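Local coordinates for putative short-chain dehydrogenase/reductase (Corynebacterium glutamicum, PDB 3E9N), which is a Rossmann-fold oxidoreductase of the short-chain dehydrogenase/reductase family, possibly an acetoacetyl-CoA reductase, though its physiological substrate is not established, at residues 98-107 with 144-153. Numbering follows the deposited sequence.
Sequences EWHAHLDLNV and TIYAASKHAL
Segments 98-107 and 144-153 of two helices run nearly parallel, Trp99, Leu103 and Val107 drawing level with Ile145, Ser149 and Leu153; their axes cross at -23°, 9.5 Å apart at closest approach, and the backbones converge toward the Val107 end. An apolar patch round Ile145 lies beside a polar strip of His102, Asn106, Tyr146 and Ser149. At the wider end the Trp99 indole reaches across, and Ile145 lays CG1 over one face of the five-membered ring in a CH-pi contact, 3.6 Å from the ring centroid. Ala148 meets the rim of the same indole near its plane, its CB 3.6 Å from CH2 of Trp99, while the Thr144 methyl approaches CZ2. The two branches of Ile145 divide the work: with CG1 anti to the carbonyl carbon (chi1 -60°), CD1 runs on between the indole and the Glu98 side chain, and CG2 packs 3.7 Å from CB of His102. The His102 and Tyr146 rings meet obliquely, their closeness in the model being doubtful. Farther along, Ser149 fits as a knob into the hole formed by His102, Leu103, Asn106 and Val107. A chi1 of 55° folds Ser149 OG back over its own helix, 3.0 Å from Ile145 O and 3.1 Å from Tyr146 O. Val107 CG2 closes the row 3.8 Å from Ala152 CB. Tyr146 and Lys150 have the spacing of the family's YxxxK motif, and Asn106, in the pi-type turn 104-107, probably matches the asparagine common there. The pair joins helix 95-124, following strand 78-81, to helix 144-164, following strand 127-131, on one side of the parallel Rossmann sheet. Helix 57-63 packs against Asp104 and Leu105, and Ala111 and Leu156 of a second subunit pack on Trp99 and Thr144, consistent with the dimer interface of many short-chain dehydrogenases.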
ATOM      1  N   GLU A  98      -5.882  23.830  13.115  1.00 40.91           N
ATOM      2  CA  GLU A  98      -4.818  22.873  12.844  1.00 42.11           C
ATOM      3  C   GLU A  98      -4.983  22.080  11.505  1.00 41.91           C
ATOM      4  O   GLU A  98      -4.073  22.056  10.703  1.00 42.32           O
ATOM      5  CB  GLU A  98      -4.743  21.926  14.010  1.00 42.60           C
ATOM      6  CG  GLU A  98      -3.327  21.559  14.457  1.00 49.44           C
ATOM      7  CD  GLU A  98      -3.376  20.799  15.796  1.00 57.06           C
ATOM      8  OE1 GLU A  98      -3.745  21.435  16.834  1.00 61.68           O
ATOM      9  OE2 GLU A  98      -3.095  19.574  15.812  1.00 58.41           O
ATOM     10  N   TRP A  99      -6.146  21.462  11.250  1.00 40.91           N
ATOM     11  CA  TRP A  99      -6.448  20.899   9.929  1.00 40.57           C
ATOM     12  C   TRP A  99      -6.156  21.834   8.757  1.00 40.55           C
ATOM     13  O   TRP A  99      -5.559  21.414   7.753  1.00 40.18           O
ATOM     14  CB  TRP A  99      -7.920  20.492   9.822  1.00 39.24           C
ATOM     15  CG  TRP A  99      -8.168  19.161  10.384  1.00 38.51           C
ATOM     16  CD1 TRP A  99      -8.750  18.864  11.586  1.00 35.77           C
ATOM     17  CD2 TRP A  99      -7.835  17.913   9.776  1.00 38.21           C
ATOM     18  NE1 TRP A  99      -8.811  17.501  11.755  1.00 37.51           N
ATOM     19  CE2 TRP A  99      -8.271  16.892  10.651  1.00 39.11           C
ATOM     20  CE3 TRP A  99      -7.259  17.559   8.559  1.00 37.99           C
ATOM     21  CZ2 TRP A  99      -8.106  15.539  10.363  1.00 38.80           C
ATOM     22  CZ3 TRP A  99      -7.085  16.203   8.284  1.00 40.85           C
ATOM     23  CH2 TRP A  99      -7.515  15.216   9.183  1.00 39.04           C
ATOM     24  N   HIS A 100      -6.648  23.058   8.852  1.00 40.28           N
ATOM     25  CA  HIS A 100      -6.473  24.012   7.757  1.00 41.64           C
ATOM     26  C   HIS A 100      -4.992  24.351   7.579  1.00 41.78           C
ATOM     27  O   HIS A 100      -4.467  24.365   6.476  1.00 42.62           O
ATOM     28  CB  HIS A 100      -7.268  25.300   7.996  1.00 40.83           C
ATOM     29  CG  HIS A 100      -8.739  25.141   7.816  1.00 42.72           C
ATOM     30  ND1 HIS A 100      -9.312  24.767   6.614  1.00 43.20           N
ATOM     31  CD2 HIS A 100      -9.768  25.320   8.685  1.00 43.37           C
ATOM     32  CE1 HIS A 100     -10.627  24.717   6.751  1.00 41.56           C
ATOM     33  NE2 HIS A 100     -10.929  25.046   7.997  1.00 42.24           N
ATOM     34  N   ALA A 101      -4.303  24.586   8.678  1.00 41.79           N
ATOM     35  CA  ALA A 101      -2.885  24.922   8.594  1.00 41.80           C
ATOM     36  C   ALA A 101      -2.076  23.797   7.898  1.00 41.88           C
ATOM     37  O   ALA A 101      -1.312  24.027   6.952  1.00 42.39           O
ATOM     38  CB  ALA A 101      -2.343  25.196   9.995  1.00 41.03           C
ATOM     39  N   HIS A 102      -2.217  22.576   8.395  1.00 41.86           N
ATOM     40  CA  HIS A 102      -1.534  21.451   7.791  1.00 41.82           C
ATOM     41  C   HIS A 102      -1.881  21.163   6.332  1.00 40.53           C
ATOM     42  O   HIS A 102      -0.968  21.008   5.515  1.00 39.92           O
ATOM     43  CB  HIS A 102      -1.784  20.203   8.588  1.00 42.26           C
ATOM     44  CG  HIS A 102      -0.741  19.939   9.597  1.00 46.66           C
ATOM     45  ND1 HIS A 102       0.434  19.274   9.291  1.00 49.68           N
ATOM     46  CD2 HIS A 102      -0.689  20.229  10.920  1.00 49.58           C
ATOM     47  CE1 HIS A 102       1.165  19.170  10.390  1.00 50.26           C
ATOM     48  NE2 HIS A 102       0.505  19.737  11.393  1.00 49.76           N
ATOM     49  N   LEU A 103      -3.173  21.041   6.021  1.00 39.73           N
ATOM     50  CA  LEU A 103      -3.584  20.719   4.664  1.00 39.40           C
ATOM     51  C   LEU A 103      -3.199  21.831   3.747  1.00 39.23           C
ATOM     52  O   LEU A 103      -2.825  21.566   2.609  1.00 40.81           O
ATOM     53  CB  LEU A 103      -5.090  20.501   4.546  1.00 39.05           C
ATOM     54  CG  LEU A 103      -5.502  19.210   5.225  1.00 41.80           C
ATOM     55  CD1 LEU A 103      -7.020  18.981   5.137  1.00 44.64           C
ATOM     56  CD2 LEU A 103      -4.737  18.063   4.601  1.00 42.57           C
ATOM     57  N   ASP A 104      -3.349  23.080   4.183  1.00 38.60           N
ATOM     58  CA  ASP A 104      -2.998  24.214   3.312  1.00 38.82           C
ATOM     59  C   ASP A 104      -1.517  24.077   2.921  1.00 37.42           C
ATOM     60  O   ASP A 104      -1.139  24.038   1.754  1.00 36.22           O
ATOM     61  CB  ASP A 104      -3.172  25.560   4.034  1.00 39.08           C
ATOM     62  CG  ASP A 104      -4.592  26.084   3.975  1.00 44.00           C
ATOM     63  OD1 ASP A 104      -4.885  27.091   4.663  1.00 47.75           O
ATOM     64  OD2 ASP A 104      -5.426  25.480   3.256  1.00 50.66           O
ATOM     65  N   LEU A 105      -0.688  23.965   3.932  1.00 36.92           N
ATOM     66  CA  LEU A 105       0.724  24.013   3.700  1.00 37.35           C
ATOM     67  C   LEU A 105       1.296  22.728   3.094  1.00 36.83           C
ATOM     68  O   LEU A 105       2.144  22.825   2.232  1.00 35.83           O
ATOM     69  CB  LEU A 105       1.443  24.363   4.987  1.00 37.39           C
ATOM     70  CG  LEU A 105       2.934  24.601   4.828  1.00 40.66           C
ATOM     71  CD1 LEU A 105       3.164  25.731   3.840  1.00 41.52           C
ATOM     72  CD2 LEU A 105       3.508  24.946   6.218  1.00 43.81           C
ATOM     73  N   ASN A 106       0.831  21.542   3.525  1.00 36.55           N
ATOM     74  CA  ASN A 106       1.427  20.257   3.070  1.00 36.59           C
ATOM     75  C   ASN A 106       0.834  19.682   1.754  1.00 35.82           C
ATOM     76  O   ASN A 106       1.440  18.825   1.091  1.00 34.39           O
ATOM     77  CB  ASN A 106       1.338  19.184   4.152  1.00 36.58           C
ATOM     78  CG  ASN A 106       1.964  19.606   5.487  1.00 42.25           C
ATOM     79  OD1 ASN A 106       2.853  20.446   5.532  1.00 47.35           O
ATOM     80  ND2 ASN A 106       1.532  18.953   6.591  1.00 47.18           N
ATOM     81  N   VAL A 107      -0.363  20.142   1.382  1.00 35.13           N
ATOM     82  CA  VAL A 107      -1.060  19.530   0.260  1.00 33.64           C
ATOM     83  C   VAL A 107      -1.500  20.593  -0.744  1.00 33.49           C
ATOM     84  O   VAL A 107      -1.174  20.486  -1.928  1.00 34.35           O
ATOM     85  CB  VAL A 107      -2.283  18.742   0.742  1.00 33.68           C
ATOM     86  CG1 VAL A 107      -2.994  18.085  -0.417  1.00 33.59           C
ATOM     87  CG2 VAL A 107      -1.872  17.700   1.782  1.00 33.12           C
ATOM     88  N   THR A 144      -3.977  12.257  13.885  1.00 48.52           N
ATOM     89  CA  THR A 144      -4.944  12.038  12.848  1.00 47.49           C
ATOM     90  C   THR A 144      -4.675  12.998  11.676  1.00 46.71           C
ATOM     91  O   THR A 144      -4.801  12.627  10.512  1.00 46.50           O
ATOM     92  CB  THR A 144      -6.346  12.240  13.471  1.00 47.89           C
ATOM     93  OG1 THR A 144      -7.209  11.124  13.183  1.00 48.92           O
ATOM     94  CG2 THR A 144      -6.975  13.535  13.038  1.00 48.32           C
ATOM     95  N   ILE A 145      -4.255  14.217  11.987  1.00 45.25           N
ATOM     96  CA  ILE A 145      -4.048  15.222  10.977  1.00 44.15           C
ATOM     97  C   ILE A 145      -2.774  14.955  10.190  1.00 44.41           C
ATOM     98  O   ILE A 145      -2.708  15.213   8.990  1.00 44.51           O
ATOM     99  CB  ILE A 145      -3.973  16.626  11.627  1.00 44.07           C
ATOM    100  CG1 ILE A 145      -5.277  16.923  12.354  1.00 42.49           C
ATOM    101  CG2 ILE A 145      -3.668  17.692  10.587  1.00 41.98           C
ATOM    102  CD1 ILE A 145      -5.303  18.225  13.111  1.00 41.21           C
ATOM    103  N   TYR A 146      -1.763  14.421  10.859  1.00 44.41           N
ATOM    104  CA  TYR A 146      -0.515  14.194  10.193  1.00 44.96           C
ATOM    105  C   TYR A 146      -0.630  13.044   9.237  1.00 43.20           C
ATOM    106  O   TYR A 146      -0.227  13.170   8.100  1.00 42.94           O
ATOM    107  CB  TYR A 146       0.634  14.068  11.200  1.00 46.96           C
ATOM    108  CG  TYR A 146       0.491  15.148  12.262  1.00 52.66           C
ATOM    109  CD1 TYR A 146       0.114  16.443  11.904  1.00 57.74           C
ATOM    110  CD2 TYR A 146       0.668  14.870  13.618  1.00 59.38           C
ATOM    111  CE1 TYR A 146      -0.059  17.446  12.873  1.00 60.82           C
ATOM    112  CE2 TYR A 146       0.499  15.884  14.599  1.00 63.09           C
ATOM    113  CZ  TYR A 146       0.136  17.163  14.203  1.00 61.83           C
ATOM    114  OH  TYR A 146      -0.050  18.158  15.121  1.00 63.24           O
ATOM    115  N   ALA A 147      -1.269  11.962   9.671  1.00 42.44           N
ATOM    116  CA  ALA A 147      -1.542  10.806   8.810  1.00 40.35           C
ATOM    117  C   ALA A 147      -2.326  11.232   7.578  1.00 38.86           C
ATOM    118  O   ALA A 147      -2.016  10.820   6.468  1.00 38.99           O
ATOM    119  CB  ALA A 147      -2.312   9.736   9.595  1.00 41.01           C
ATOM    120  N   ALA A 148      -3.303  12.103   7.756  1.00 37.34           N
ATOM    121  CA  ALA A 148      -4.169  12.421   6.644  1.00 36.63           C
ATOM    122  C   ALA A 148      -3.459  13.236   5.584  1.00 36.52           C
ATOM    123  O   ALA A 148      -3.569  12.968   4.380  1.00 36.44           O
ATOM    124  CB  ALA A 148      -5.420  13.088   7.103  1.00 35.38           C
ATOM    125  N   SER A 149      -2.700  14.225   6.025  1.00 37.76           N
ATOM    126  CA  SER A 149      -2.002  15.077   5.093  1.00 38.37           C
ATOM    127  C   SER A 149      -0.871  14.346   4.412  1.00 38.11           C
ATOM    128  O   SER A 149      -0.622  14.575   3.233  1.00 37.81           O
ATOM    129  CB  SER A 149      -1.491  16.330   5.760  1.00 38.73           C
ATOM    130  OG  SER A 149      -0.697  15.968   6.868  1.00 44.17           O
ATOM    131  N   LYS A 150      -0.179  13.449   5.101  1.00 38.22           N
ATOM    132  CA  LYS A 150       0.882  12.742   4.382  1.00 38.75           C
ATOM    133  C   LYS A 150       0.314  11.723   3.401  1.00 38.11           C
ATOM    134  O   LYS A 150       0.912  11.507   2.345  1.00 37.85           O
ATOM    135  CB  LYS A 150       1.918  12.116   5.304  1.00 40.28           C
ATOM    136  CG  LYS A 150       1.611  10.737   5.839  1.00 45.01           C
ATOM    137  CD  LYS A 150       2.869  10.090   6.506  1.00 53.87           C
ATOM    138  CE  LYS A 150       3.228  10.702   7.933  1.00 56.60           C
ATOM    139  NZ  LYS A 150       2.736   9.961   9.191  1.00 55.59           N
ATOM    140  N   HIS A 151      -0.840  11.122   3.742  1.00 36.16           N
ATOM    141  CA  HIS A 151      -1.513  10.247   2.805  1.00 35.05           C
ATOM    142  C   HIS A 151      -2.093  11.065   1.667  1.00 33.88           C
ATOM    143  O   HIS A 151      -1.987  10.661   0.498  1.00 33.87           O
ATOM    144  CB  HIS A 151      -2.566   9.363   3.487  1.00 35.60           C
ATOM    145  CG  HIS A 151      -1.974   8.167   4.162  1.00 37.49           C
ATOM    146  ND1 HIS A 151      -1.862   8.061   5.531  1.00 40.19           N
ATOM    147  CD2 HIS A 151      -1.366   7.068   3.651  1.00 40.41           C
ATOM    148  CE1 HIS A 151      -1.252   6.928   5.840  1.00 41.51           C
ATOM    149  NE2 HIS A 151      -0.937   6.308   4.716  1.00 41.18           N
ATOM    150  N   ALA A 152      -2.597  12.259   1.992  1.00 31.16           N
ATOM    151  CA  ALA A 152      -3.061  13.176   0.960  1.00 29.83           C
ATOM    152  C   ALA A 152      -1.971  13.579  -0.074  1.00 29.46           C
ATOM    153  O   ALA A 152      -2.176  13.525  -1.311  1.00 28.77           O
ATOM    154  CB  ALA A 152      -3.662  14.388   1.605  1.00 28.83           C
ATOM    155  N   LEU A 153      -0.805  13.957   0.443  1.00 28.55           N
ATOM    156  CA  LEU A 153       0.268  14.490  -0.357  1.00 28.30           C
ATOM    157  C   LEU A 153       0.699  13.384  -1.311  1.00 28.60           C
ATOM    158  O   LEU A 153       0.976  13.601  -2.480  1.00 29.34           O
ATOM    159  CB  LEU A 153       1.398  14.903   0.567  1.00 26.90           C
ATOM    160  CG  LEU A 153       2.703  15.281  -0.111  1.00 30.90           C
ATOM    161  CD1 LEU A 153       2.551  16.568  -1.051  1.00 28.39           C
ATOM    162  CD2 LEU A 153       3.687  15.534   0.982  1.00 33.39           C
TER